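Local coordinates for uncharacterized protein YPL067C (Saccharomyces cerevisiae, PDB 5KCI), which is of unknown function but is a cytoplasmic member of the DUF3605 family that may be connected with histidine-triad chemistry and amyloid toxicity, at residues Lys63-Ser67 / Leu107-Val111; Ala132-Pro138 / Phe195-Ala199; Leu34-Met40 / Asp93-Phe98; Met56-Leu61 / Val161-Phe165; Ala112-His116 / Ala126-Met130. All coordinates share one frame; numbering follows the deposited sequence.

Contact 1 of 5, residues Lys63-Ser67 / Leu107-Val111; sequences KLGWS and LWSKV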
# COMPACT_ATOMS: atom_id res chain seq x y z
N LYS A 63 -10.67 9.50 8.72
CA LYS A 63 -9.67 8.87 9.59
C LYS A 63 -8.27 9.39 9.31
O LYS A 63 -7.45 9.48 10.24
CB LYS A 63 -9.67 7.36 9.43
CG LYS A 63 -10.94 6.64 9.86
CD LYS A 63 -11.38 6.97 11.28
CE LYS A 63 -10.38 6.54 12.34
NZ LYS A 63 -10.77 7.07 13.68
N LEU A 64 -7.96 9.69 8.06
CA LEU A 64 -6.62 10.13 7.71
C LEU A 64 -6.43 11.62 7.97
O LEU A 64 -5.30 12.10 7.88
CB LEU A 64 -6.32 9.83 6.24
CG LEU A 64 -6.16 8.34 5.89
CD1 LEU A 64 -5.85 8.13 4.43
CD2 LEU A 64 -5.06 7.70 6.73
N GLY A 65 -7.51 12.33 8.28
CA GLY A 65 -7.45 13.77 8.48
C GLY A 65 -7.50 14.55 7.19
O GLY A 65 -6.99 15.68 7.14
N TRP A 66 -8.07 13.98 6.13
CA TRP A 66 -8.04 14.58 4.81
C TRP A 66 -9.39 15.16 4.39
O TRP A 66 -9.51 15.62 3.25
CB TRP A 66 -7.58 13.55 3.78
CG TRP A 66 -6.15 13.05 4.01
CD1 TRP A 66 -5.28 13.46 4.99
CD2 TRP A 66 -5.46 12.05 3.25
NE1 TRP A 66 -4.08 12.77 4.87
CE2 TRP A 66 -4.16 11.89 3.82
CE3 TRP A 66 -5.81 11.25 2.16
CZ2 TRP A 66 -3.22 10.98 3.33
CZ3 TRP A 66 -4.86 10.34 1.67
CH2 TRP A 66 -3.58 10.22 2.26
N SER A 67 -10.39 15.16 5.26
CA SER A 67 -11.69 15.72 4.92
C SER A 67 -11.60 17.23 4.69
O SER A 67 -10.65 17.89 5.13
CB SER A 67 -12.71 15.42 6.02
OG SER A 67 -12.35 16.06 7.24
N LEU A 107 -0.46 2.01 1.41
CA LEU A 107 0.00 3.37 1.25
C LEU A 107 -1.08 4.21 0.59
O LEU A 107 -1.33 4.06 -0.61
CB LEU A 107 1.26 3.39 0.39
CG LEU A 107 1.79 4.74 -0.05
CD1 LEU A 107 2.23 5.58 1.14
CD2 LEU A 107 2.99 4.52 -1.02
N TRP A 108 -1.67 5.10 1.35
CA TRP A 108 -2.70 6.03 0.91
C TRP A 108 -2.05 7.33 0.43
O TRP A 108 -1.10 7.83 1.05
CB TRP A 108 -3.68 6.32 2.05
CG TRP A 108 -4.38 5.13 2.53
CD1 TRP A 108 -3.99 4.30 3.55
CD2 TRP A 108 -5.59 4.60 2.01
NE1 TRP A 108 -4.92 3.28 3.70
CE2 TRP A 108 -5.92 3.46 2.77
CE3 TRP A 108 -6.46 5.00 0.98
CZ2 TRP A 108 -7.06 2.70 2.51
CZ3 TRP A 108 -7.58 4.25 0.73
CH2 TRP A 108 -7.87 3.11 1.48
N SER A 109 -2.58 7.89 -0.66
CA SER A 109 -2.05 9.14 -1.19
C SER A 109 -3.19 10.11 -1.53
O SER A 109 -4.14 9.72 -2.21
CB SER A 109 -1.21 8.90 -2.45
OG SER A 109 -0.70 10.12 -2.95
N LYS A 110 -3.07 11.34 -1.05
CA LYS A 110 -4.00 12.42 -1.40
C LYS A 110 -3.95 12.74 -2.88
O LYS A 110 -4.95 13.21 -3.45
CB LYS A 110 -3.65 13.68 -0.61
CG LYS A 110 -4.30 13.85 0.74
CD LYS A 110 -4.24 15.33 1.17
CE LYS A 110 -4.22 15.50 2.69
NZ LYS A 110 -3.50 16.74 3.13
N VAL A 111 -2.80 12.55 -3.50
CA VAL A 111 -2.60 12.77 -4.93
C VAL A 111 -2.68 11.42 -5.62
O VAL A 111 -1.92 10.50 -5.31
CB VAL A 111 -1.25 13.45 -5.21
CG1 VAL A 111 -1.10 13.76 -6.69
CG2 VAL A 111 -1.11 14.72 -4.39
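The indole of Trp66 lies between two aliphatic groups: Lys110 spreads along one face, while Leu64 CB rests on the opposite face, toward the rim. Lys110 CG sits 3.2 Å above the Trp66 plane, and farther along the chain Lys110 CE stands 3.3 Å from the centroid of the five-membered ring, a CH-pi contact close to the ring normal. Lysine suits this place because its long methylene chain can lie across an aromatic surface and still carry a charge at its end. Lys110 NZ is 4.5 Å from the same centroid, 25° off the normal, a cation-pi pair; this ammonium also bonds Thr85 O. At the edge of the indole, in its plane, lies the backbone of Trp108 and Ser109, with Trp66 CH2 3.7 Å from Trp108 O. Trp66 carries CG beside its backbone N (chi1 -63°), which sends the ring across to the strand. Beside it Leu64 CD1 meets Trp108 CB at 3.7 Å, the two side chains crossing at about a right angle. Gly65, with positive phi, ends helix 56-64 in a Schellman motif, and the residues around this turn pack over the end of strand 102-109 in the antiparallel sheet.

Contact 2 of 5, residues Ala132-Pro138 / Phe195-Ala199; sequences AFLQAQP and FEPLA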
# COMPACT_ATOMS: atom_id res chain seq x y z
N ALA A 132 10.28 5.58 -7.35
CA ALA A 132 11.23 6.51 -6.76
C ALA A 132 10.92 6.76 -5.29
O ALA A 132 11.84 6.83 -4.45
CB ALA A 132 11.22 7.82 -7.53
N PHE A 133 9.64 6.87 -4.97
CA PHE A 133 9.23 7.11 -3.60
C PHE A 133 9.68 5.98 -2.69
O PHE A 133 10.27 6.21 -1.63
CB PHE A 133 7.72 7.25 -3.50
CG PHE A 133 7.22 7.48 -2.10
CD1 PHE A 133 7.63 8.58 -1.37
CD2 PHE A 133 6.35 6.58 -1.51
CE1 PHE A 133 7.15 8.79 -0.06
CE2 PHE A 133 5.86 6.78 -0.24
CZ PHE A 133 6.26 7.90 0.49
N LEU A 134 9.35 4.74 -3.07
CA LEU A 134 9.75 3.62 -2.22
C LEU A 134 11.26 3.44 -2.20
O LEU A 134 11.83 3.12 -1.15
CB LEU A 134 9.06 2.35 -2.69
CG LEU A 134 7.54 2.38 -2.64
CD1 LEU A 134 6.99 1.14 -3.26
CD2 LEU A 134 7.06 2.53 -1.17
N GLN A 135 11.94 3.65 -3.33
CA GLN A 135 13.40 3.48 -3.39
C GLN A 135 14.12 4.46 -2.48
O GLN A 135 15.25 4.18 -2.03
CB GLN A 135 13.92 3.67 -4.82
CG GLN A 135 13.98 2.41 -5.63
CD GLN A 135 15.04 1.45 -5.12
OE1 GLN A 135 16.03 1.85 -4.49
NE2 GLN A 135 14.84 0.18 -5.37
N ALA A 136 13.52 5.60 -2.21
CA ALA A 136 14.19 6.65 -1.46
C ALA A 136 14.10 6.45 0.06
O ALA A 136 14.61 7.29 0.80
CB ALA A 136 13.59 8.02 -1.84
N GLN A 137 13.47 5.36 0.53
CA GLN A 137 13.12 5.21 1.94
C GLN A 137 14.26 4.56 2.72
O GLN A 137 14.49 3.35 2.55
CB GLN A 137 11.86 4.38 2.09
CG GLN A 137 10.66 5.05 1.44
CD GLN A 137 10.37 6.41 2.00
OE1 GLN A 137 10.54 6.65 3.19
NE2 GLN A 137 9.90 7.33 1.14
N PRO A 138 14.94 5.28 3.61
CA PRO A 138 15.99 4.61 4.42
C PRO A 138 15.48 3.42 5.20
O PRO A 138 16.22 2.43 5.37
CB PRO A 138 16.48 5.72 5.36
CG PRO A 138 16.01 7.00 4.77
CD PRO A 138 14.75 6.67 4.03
N PHE A 195 6.83 7.09 6.11
CA PHE A 195 7.80 7.26 5.05
C PHE A 195 8.21 8.72 4.93
O PHE A 195 7.47 9.63 5.28
CB PHE A 195 7.23 6.76 3.73
CG PHE A 195 7.08 5.27 3.65
CD1 PHE A 195 8.00 4.41 4.27
CD2 PHE A 195 6.05 4.71 2.93
CE1 PHE A 195 7.86 3.03 4.16
CE2 PHE A 195 5.91 3.34 2.82
CZ PHE A 195 6.81 2.50 3.43
N GLU A 196 9.42 8.94 4.39
CA GLU A 196 9.96 10.27 4.17
C GLU A 196 9.55 10.81 2.80
O GLU A 196 9.48 10.05 1.83
CB GLU A 196 11.48 10.25 4.26
CG GLU A 196 12.03 9.81 5.60
CD GLU A 196 13.54 9.93 5.68
OE1 GLU A 196 14.18 10.14 4.62
OE2 GLU A 196 14.09 9.81 6.79
N PRO A 197 9.30 12.11 2.71
CA PRO A 197 8.80 12.67 1.44
C PRO A 197 9.90 12.74 0.40
O PRO A 197 11.09 12.65 0.69
CB PRO A 197 8.32 14.08 1.83
CG PRO A 197 9.12 14.42 3.03
CD PRO A 197 9.31 13.11 3.78
N LEU A 198 9.46 12.90 -0.85
CA LEU A 198 10.35 12.95 -2.00
C LEU A 198 10.00 14.17 -2.84
O LEU A 198 8.84 14.34 -3.25
CB LEU A 198 10.23 11.67 -2.84
CG LEU A 198 11.14 11.60 -4.07
CD1 LEU A 198 12.60 11.56 -3.73
CD2 LEU A 198 10.76 10.38 -4.88
N ALA A 199 10.97 15.03 -3.09
CA ALA A 199 10.69 16.24 -3.88
C ALA A 199 10.23 15.86 -5.28
O ALA A 199 10.65 14.81 -5.80
CB ALA A 199 11.91 17.14 -3.94
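Ala132 starts the contact with its methyl, CB lying 3.7 Å from Leu198 CD2; a small residue lets the leucine branch reach the helix backbone. Phe133 follows, its CG anti to the backbone N (chi1 179°), a torsion that carries the ring tip to the C-terminal tail. There Phe133 CZ touches Phe195 CB at 3.6 Å, and the two rings meet obliquely with planes 83° apart. Leu134 CD2 approaches Phe195 CE2 more loosely, and Ala136 CB adds a second apolar contact to Leu198 through CD1. The polar centre is Gln137, whose chain bends at chi2 (-59°) so that its amide can use both ends on one residue. Gln137 OE1 accepts from Glu196 N at 2.8 Å on a lone pair, while Gln137 NE2 donates to Glu196 O at 2.8 Å, in the carbonyl plane. NE2 also bonds Phe133 O at 3.0 Å, and the two acceptors fix the amide's rotation and leave NE2 3.3 Å above the plane of the Phe133 ring, toward its rim. A leucine here would probably leave Glu196 N and O and Phe133 O without these partners, and the tail less firmly held at Glu196. Pro138 lies across the Glu196 carboxylate. The end of helix 120-135 and the tail after helix 180-193 thus meet beside strand 87-91, where Tyr87 takes Phe133 edge-to-face and Val89 touches Phe195.

Contact 3 of 5, residues Leu34-Met40 / Asp93-Phe98; sequences LKRSRQM and DFPYNF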
# COMPACT_ATOMS: atom_id res chain seq x y z
N LEU A 34 -4.11 -12.57 -6.29
CA LEU A 34 -3.62 -12.28 -4.93
C LEU A 34 -4.86 -12.22 -4.06
O LEU A 34 -5.57 -11.22 -4.03
CB LEU A 34 -2.83 -10.98 -4.88
CG LEU A 34 -1.61 -10.85 -5.79
CD1 LEU A 34 -1.04 -9.43 -5.75
CD2 LEU A 34 -0.53 -11.89 -5.42
N LYS A 35 -5.16 -13.33 -3.40
CA LYS A 35 -6.41 -13.50 -2.68
C LYS A 35 -6.12 -13.68 -1.20
O LYS A 35 -5.00 -14.00 -0.79
CB LYS A 35 -7.20 -14.71 -3.22
CG LYS A 35 -8.63 -14.37 -3.63
CD LYS A 35 -9.54 -14.13 -2.41
CE LYS A 35 -10.03 -12.67 -2.28
NZ LYS A 35 -8.98 -11.60 -2.30
N ARG A 36 -7.15 -13.43 -0.40
CA ARG A 36 -7.09 -13.71 1.03
C ARG A 36 -7.28 -15.19 1.28
O ARG A 36 -7.84 -15.92 0.46
CB ARG A 36 -8.16 -12.93 1.78
CG ARG A 36 -8.02 -11.44 1.70
CD ARG A 36 -8.99 -10.73 2.63
NE ARG A 36 -8.83 -9.28 2.56
CZ ARG A 36 -9.46 -8.53 1.68
NH1 ARG A 36 -9.27 -7.22 1.65
NH2 ARG A 36 -10.28 -9.09 0.79
N SER A 37 -6.78 -15.64 2.42
CA SER A 37 -7.09 -16.99 2.86
C SER A 37 -8.60 -17.13 3.07
O SER A 37 -9.31 -16.15 3.29
CB SER A 37 -6.34 -17.33 4.15
OG SER A 37 -6.70 -16.44 5.19
N ARG A 38 -9.08 -18.38 3.00
CA ARG A 38 -10.48 -18.67 3.30
C ARG A 38 -10.90 -18.01 4.61
O ARG A 38 -11.94 -17.34 4.69
CB ARG A 38 -10.69 -20.19 3.37
CG ARG A 38 -11.75 -20.77 2.42
CD ARG A 38 -11.21 -21.06 1.02
NE ARG A 38 -12.20 -21.74 0.18
CZ ARG A 38 -12.03 -22.05 -1.10
NH1 ARG A 38 -10.89 -21.76 -1.72
NH2 ARG A 38 -12.99 -22.67 -1.77
N GLN A 39 -10.06 -18.16 5.64
CA GLN A 39 -10.37 -17.61 6.95
C GLN A 39 -10.34 -16.08 6.94
O GLN A 39 -11.30 -15.42 7.37
CB GLN A 39 -9.39 -18.17 7.97
CG GLN A 39 -9.60 -17.72 9.38
CD GLN A 39 -8.79 -18.54 10.35
OE1 GLN A 39 -8.83 -19.77 10.32
NE2 GLN A 39 -8.02 -17.87 11.20
N MET A 40 -9.25 -15.49 6.44
CA MET A 40 -9.21 -14.04 6.34
C MET A 40 -10.36 -13.53 5.47
O MET A 40 -10.84 -12.41 5.69
CB MET A 40 -7.88 -13.57 5.77
CG MET A 40 -7.48 -12.16 6.24
SD MET A 40 -6.48 -12.17 7.74
CE MET A 40 -7.33 -11.00 8.80
N ASP A 93 -5.41 -4.38 7.68
CA ASP A 93 -6.10 -5.13 8.73
C ASP A 93 -6.49 -6.53 8.28
O ASP A 93 -6.68 -7.41 9.13
CB ASP A 93 -7.36 -4.38 9.19
CG ASP A 93 -7.04 -3.20 10.10
OD1 ASP A 93 -6.07 -3.28 10.87
OD2 ASP A 93 -7.77 -2.18 10.02
N PHE A 94 -6.64 -6.74 6.98
CA PHE A 94 -7.14 -7.99 6.43
C PHE A 94 -6.20 -8.41 5.31
O PHE A 94 -6.56 -8.44 4.14
CB PHE A 94 -8.59 -7.83 5.96
CG PHE A 94 -9.51 -7.41 7.08
CD1 PHE A 94 -10.00 -8.34 7.98
CD2 PHE A 94 -9.85 -6.09 7.24
CE1 PHE A 94 -10.83 -7.96 9.02
CE2 PHE A 94 -10.68 -5.69 8.28
CZ PHE A 94 -11.18 -6.63 9.16
N PRO A 95 -4.97 -8.77 5.67
CA PRO A 95 -3.95 -8.99 4.64
C PRO A 95 -4.31 -10.15 3.73
O PRO A 95 -5.03 -11.08 4.11
CB PRO A 95 -2.68 -9.31 5.43
CG PRO A 95 -3.02 -9.22 6.88
CD PRO A 95 -4.49 -9.01 7.03
N TYR A 96 -3.69 -10.14 2.55
CA TYR A 96 -3.82 -11.25 1.62
C TYR A 96 -2.95 -12.42 2.07
O TYR A 96 -2.15 -12.32 3.00
CB TYR A 96 -3.44 -10.84 0.22
CG TYR A 96 -4.32 -9.74 -0.40
CD1 TYR A 96 -5.44 -9.26 0.25
CD2 TYR A 96 -3.99 -9.20 -1.63
CE1 TYR A 96 -6.24 -8.23 -0.35
CE2 TYR A 96 -4.76 -8.20 -2.22
CZ TYR A 96 -5.87 -7.73 -1.58
OH TYR A 96 -6.61 -6.75 -2.20
N ASN A 97 -3.08 -13.54 1.36
CA ASN A 97 -2.53 -14.82 1.82
C ASN A 97 -1.15 -14.99 1.22
O ASN A 97 -0.98 -15.50 0.11
CB ASN A 97 -3.44 -15.96 1.43
CG ASN A 97 -3.01 -17.27 2.06
OD1 ASN A 97 -2.31 -17.29 3.08
ND2 ASN A 97 -3.45 -18.37 1.48
N PHE A 98 -0.14 -14.58 1.99
CA PHE A 98 1.26 -14.61 1.59
C PHE A 98 2.03 -15.52 2.54
O PHE A 98 1.57 -15.86 3.63
CB PHE A 98 1.84 -13.20 1.62
CG PHE A 98 1.15 -12.24 0.71
CD1 PHE A 98 0.89 -12.59 -0.59
CD2 PHE A 98 0.80 -10.99 1.16
CE1 PHE A 98 0.27 -11.70 -1.45
CE2 PHE A 98 0.17 -10.09 0.31
CZ PHE A 98 -0.08 -10.45 -0.99
O HOH W 1 -5.12 -13.90 4.07
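Arg36, just before Ser37, the N-cap of helix 38-51, meets Tyr96 at the centre of this contact. Ser37 OG takes the position between backbone N and carbonyl carbon (chi1 60°), from which it accepts a bond from Met40 N at 3.0 Å, the capping bond for which serine is well suited. Arg36 runs extended from CG to NE, and this straight reach delivers NE to Phe94 O at 2.9 Å, the carbonyl oxygen lying near the guanidinium plane. The guanidinium stands almost perpendicular to the Tyr96 ring, at 87°: Tyr96 CE1 lies over one guanidinium face, while Arg36 NH1 lies at the edge of the ring. Arg36 also makes a cation-pi contact with Tyr44. Lys35 coils back on itself to put NZ over a face of Tyr96, 5.0 Å from the ring centroid, another cation-pi pair. The phenol is anchored through OH to Asn154, and the ring meets His104 edge-to-face; a sulfate, probably from the crystallisation liquor, lies about 4 Å from the nearest atom of this side chain. Leu34 CB packs on Tyr96 CD2 at 3.9 Å, and Leu34 CD2 comes to the edge of the Phe98 ring. Met40, an unbranched chain bent at chi2 and chi3, lays SD against Pro95 CD and brings CE to Phe94 CD1 at 3.9 Å. Asn97 N bonds Lys35 O directly, whereas the next link is indirect: one water accepts from Ser37 N at 2.9 Å and donates to Pro95 O at 2.8 Å.

Contact 4 of 5, residues Met56-Leu61 / Val161-Phe165; sequences MNQYVL and VARIF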
# COMPACT_ATOMS: atom_id res chain seq x y z
N MET A 56 -17.19 4.40 2.36
CA MET A 56 -15.84 4.17 2.89
C MET A 56 -14.81 5.17 2.39
O MET A 56 -13.80 5.41 3.06
CB MET A 56 -15.39 2.75 2.56
CG MET A 56 -16.15 1.70 3.38
SD MET A 56 -15.91 1.91 5.17
CE MET A 56 -14.12 1.67 5.26
N ASN A 57 -15.05 5.80 1.24
CA ASN A 57 -14.21 6.93 0.85
C ASN A 57 -14.25 8.04 1.89
O ASN A 57 -13.21 8.54 2.34
CB ASN A 57 -14.65 7.44 -0.51
CG ASN A 57 -14.63 6.37 -1.55
OD1 ASN A 57 -13.56 5.97 -2.00
ND2 ASN A 57 -15.81 5.89 -1.94
N GLN A 58 -15.44 8.42 2.31
CA GLN A 58 -15.55 9.49 3.30
C GLN A 58 -14.97 9.04 4.63
O GLN A 58 -14.35 9.84 5.35
CB GLN A 58 -17.00 9.92 3.46
CG GLN A 58 -17.21 11.08 4.43
CD GLN A 58 -16.48 12.34 4.02
OE1 GLN A 58 -16.03 13.11 4.86
NE2 GLN A 58 -16.39 12.57 2.72
N TYR A 59 -15.18 7.77 4.97
CA TYR A 59 -14.67 7.27 6.24
C TYR A 59 -13.16 7.38 6.28
O TYR A 59 -12.60 7.96 7.20
CB TYR A 59 -15.08 5.81 6.42
CG TYR A 59 -14.55 5.23 7.73
CD1 TYR A 59 -15.20 5.47 8.93
CD2 TYR A 59 -13.39 4.47 7.76
CE1 TYR A 59 -14.73 4.96 10.13
CE2 TYR A 59 -12.91 3.94 8.96
CZ TYR A 59 -13.58 4.19 10.13
OH TYR A 59 -13.10 3.69 11.31
N VAL A 60 -12.51 6.90 5.22
CA VAL A 60 -11.05 6.92 5.19
C VAL A 60 -10.54 8.35 5.22
O VAL A 60 -9.63 8.69 5.98
CB VAL A 60 -10.54 6.16 3.95
CG1 VAL A 60 -9.04 6.31 3.82
CG2 VAL A 60 -10.92 4.69 4.07
N LEU A 61 -11.14 9.22 4.40
CA LEU A 61 -10.75 10.63 4.42
C LEU A 61 -10.80 11.16 5.84
O LEU A 61 -9.88 11.85 6.28
CB LEU A 61 -11.68 11.48 3.55
CG LEU A 61 -11.50 11.33 2.05
CD1 LEU A 61 -12.70 11.98 1.35
CD2 LEU A 61 -10.17 11.93 1.58
N VAL A 161 -12.92 1.76 -2.06
CA VAL A 161 -12.46 3.09 -1.72
C VAL A 161 -11.81 3.70 -2.95
O VAL A 161 -10.64 4.10 -2.91
CB VAL A 161 -11.46 3.04 -0.55
CG1 VAL A 161 -11.17 4.44 -0.02
CG2 VAL A 161 -12.00 2.12 0.57
N ALA A 162 -12.55 3.77 -4.06
CA ALA A 162 -11.92 4.13 -5.32
C ALA A 162 -11.61 5.61 -5.45
O ALA A 162 -10.90 5.99 -6.39
CB ALA A 162 -12.80 3.67 -6.48
N ARG A 163 -12.10 6.45 -4.55
CA ARG A 163 -11.87 7.88 -4.65
C ARG A 163 -10.59 8.30 -3.95
O ARG A 163 -10.19 9.46 -4.05
CB ARG A 163 -13.06 8.67 -4.08
CG ARG A 163 -14.34 8.62 -4.94
CD ARG A 163 -15.53 9.32 -4.28
NE ARG A 163 -15.70 10.70 -4.73
CZ ARG A 163 -16.57 11.09 -5.67
NH1 ARG A 163 -17.37 10.22 -6.28
NH2 ARG A 163 -16.64 12.37 -6.00
N ILE A 164 -9.88 7.37 -3.28
CA ILE A 164 -8.63 7.71 -2.64
C ILE A 164 -7.59 6.72 -3.14
O ILE A 164 -7.75 5.50 -2.98
CB ILE A 164 -8.71 7.65 -1.10
CG1 ILE A 164 -9.97 8.34 -0.59
CG2 ILE A 164 -7.43 8.27 -0.49
CD1 ILE A 164 -10.30 8.09 0.82
N PHE A 165 -6.50 7.23 -3.68
CA PHE A 165 -5.45 6.34 -4.16
C PHE A 165 -4.86 5.54 -3.01
O PHE A 165 -4.52 6.09 -1.95
CB PHE A 165 -4.35 7.13 -4.84
CG PHE A 165 -3.22 6.27 -5.32
CD1 PHE A 165 -3.22 5.75 -6.61
CD2 PHE A 165 -2.17 5.95 -4.48
CE1 PHE A 165 -2.17 4.93 -7.04
CE2 PHE A 165 -1.14 5.14 -4.92
CZ PHE A 165 -1.15 4.64 -6.22
O HOH W 2 -15.87 3.07 -3.68
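Asn57 and Val161 bring the backbones together, their CA atoms 4.9 Å apart, where the first turns of helix 56-64 face a type I beta turn running from Val161 to Ile164. Asn57 keeps CG beside its backbone N (chi1 -57°), and the amide thereby leans over the turn. Its OD1 accepts from Arg163 N at 3.0 Å with an N-H...O angle of 160°, although the donor approaches from above the carbonyl plane, 45° out of it, and not on a lone pair. The other end, ND2, is bonded to Asp55 OD1, which helps to fix the rotation of the amide; a water bridges ND2 and Ala162 N by weak bonds. Asparagine fits because it is short and can accept from the turn while donating to Asp55, just before its own helix. An asparagine gripping a beta turn in this way fastens the loop between strands 149-152 and 165-172 to the helix. Beside the polar link lies an apolar patch. Ile164 pushes its CD1 methyl into the helix surface, 3.7 Å from both Val60 CB and Leu61 CG and 3.3 Å from Asn57 O, a slender branch suited to entering between side chains. Val161 spans one helical turn with its two methyls: CG1, anti to its backbone N, faces Val60 CG2 at 4.1 Å, and CG2 meets Met56 CB at 4.0 Å. Trp108 of strand 102-109 packs against Val60, Val161 and Ile164 together.

Contact 5 of 5, residues Ala112-His116 / Ala126-Met130; sequences ALPVH and ARARM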
# COMPACT_ATOMS: atom_id res chain seq x y z
N ALA A 112 -3.62 11.29 -6.55
CA ALA A 112 -3.70 10.06 -7.30
C ALA A 112 -2.47 9.93 -8.20
O ALA A 112 -1.89 10.92 -8.66
CB ALA A 112 -4.99 10.05 -8.14
N LEU A 113 -2.06 8.68 -8.41
CA LEU A 113 -1.04 8.28 -9.36
C LEU A 113 -1.69 7.35 -10.38
O LEU A 113 -2.13 6.24 -10.01
CB LEU A 113 0.13 7.59 -8.67
CG LEU A 113 0.86 8.49 -7.66
CD1 LEU A 113 0.38 8.18 -6.26
CD2 LEU A 113 2.38 8.33 -7.78
N PRO A 114 -1.78 7.76 -11.75
CA PRO A 114 -2.55 6.97 -12.76
C PRO A 114 -1.81 5.74 -13.26
O PRO A 114 -1.53 5.57 -14.46
CB PRO A 114 -2.76 8.00 -13.88
CG PRO A 114 -2.30 9.34 -13.36
CD PRO A 114 -1.35 9.07 -12.26
N VAL A 115 -1.52 4.81 -12.34
CA VAL A 115 -0.61 3.71 -12.66
C VAL A 115 -1.19 2.66 -13.61
O VAL A 115 -0.44 1.78 -14.05
CB VAL A 115 -0.15 3.02 -11.36
CG1 VAL A 115 0.58 4.01 -10.48
CG2 VAL A 115 -1.35 2.41 -10.60
N HIS A 116 -2.48 2.69 -13.91
CA HIS A 116 -3.13 1.79 -14.84
C HIS A 116 -3.81 2.59 -15.94
O HIS A 116 -4.95 2.29 -16.31
CB HIS A 116 -4.15 0.89 -14.13
CG HIS A 116 -3.57 -0.05 -13.11
ND1 HIS A 116 -2.61 -0.99 -13.42
CD2 HIS A 116 -3.87 -0.25 -11.80
CE1 HIS A 116 -2.30 -1.68 -12.34
NE2 HIS A 116 -3.05 -1.25 -11.35
N ALA A 126 3.66 7.41 -13.88
CA ALA A 126 3.07 7.26 -12.56
C ALA A 126 3.76 6.13 -11.78
O ALA A 126 4.11 6.28 -10.60
CB ALA A 126 1.55 7.02 -12.71
N ARG A 127 4.04 5.02 -12.48
CA ARG A 127 4.80 3.92 -11.86
C ARG A 127 6.20 4.37 -11.45
O ARG A 127 6.70 3.96 -10.40
CB ARG A 127 4.89 2.72 -12.80
CG ARG A 127 3.55 2.01 -12.99
CD ARG A 127 3.57 0.93 -14.07
NE ARG A 127 2.25 0.30 -14.15
CZ ARG A 127 1.90 -0.68 -14.98
NH1 ARG A 127 2.77 -1.17 -15.85
NH2 ARG A 127 0.66 -1.15 -14.94
N ALA A 128 6.85 5.18 -12.29
CA ALA A 128 8.19 5.65 -11.99
C ALA A 128 8.20 6.47 -10.71
O ALA A 128 9.13 6.35 -9.90
CB ALA A 128 8.75 6.48 -13.16
N ARG A 129 7.18 7.31 -10.52
CA ARG A 129 7.08 8.10 -9.29
C ARG A 129 6.91 7.23 -8.06
O ARG A 129 7.58 7.45 -7.03
CB ARG A 129 5.92 9.08 -9.38
CG ARG A 129 5.78 10.01 -8.18
CD ARG A 129 6.92 11.01 -8.09
NE ARG A 129 6.74 11.95 -6.97
CZ ARG A 129 7.68 12.76 -6.50
NH1 ARG A 129 8.90 12.76 -7.02
NH2 ARG A 129 7.41 13.57 -5.49
N MET A 130 6.02 6.23 -8.13
CA MET A 130 5.87 5.32 -6.99
C MET A 130 7.19 4.62 -6.69
O MET A 130 7.61 4.51 -5.52
CB MET A 130 4.79 4.29 -7.29
CG MET A 130 4.60 3.28 -6.17
SD MET A 130 4.10 4.03 -4.60
CE MET A 130 2.48 4.52 -5.11
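The methyl of Ala126 presses against an inverse gamma turn centred on Pro114, a tight bend closed by Val115 N bonding Leu113 O at 2.8 Å. Ala126 CB comes within 3.5 Å of Pro114 N and 3.6 Å of Pro114 CD, and Val115 CG1 flanks it at 3.9 Å; a residue this small lets the turn lie close on the helix. Beyond it Leu113 lies obliquely across Arg129, its CD2 3.8 Å from Arg129 CG, so the aliphatic base of the arginine serves as an apolar surface while its guanidinium bonds Ala80 O. Arg127 stretches out from CG to NE and carries its guanidinium past the turn. There NE, at 3.1 Å, and NH2, at 3.3 Å, both make weak hydrogen bonds to Val115 O, a forked and poorly aligned pair. With an alanine here in place of the arginine, Val115 O would probably lose both of these weak donors and a gap would open beside Val115 CB. Leu113 and Met130 also meet Phe165 of strand 165-172, and Val115 and Met130 touch Trp151 of strand 149-152. This is a strand-to-helix connection folding back on the helix it leads into, with helix 120-135 packed against the antiparallel sheet.

Overall arrangement
From the N terminus, contact 3 opens at 34-40, contact 4 at 56-61 and contact 1 at 63-67. Contact 3 closes first, at 93-98, and so crosses both of the others while tying the start of helix 38-51 to the loop after strand 87-91. Contact 1 closes at 107-111, where strand 102-109 ends, and contact 5 makes its short loop to helix 120-135; both fall within the long loop that contact 4 ends at 161-165. Contact 2 starts at 132-138 inside that loop but finishes at 195-199, crossing contact 4 and joining the C-terminal tail to helix 120-135. Contacts 1 and 4 share helix 56-64, which contact 4 ties to the loop before strand 165-172.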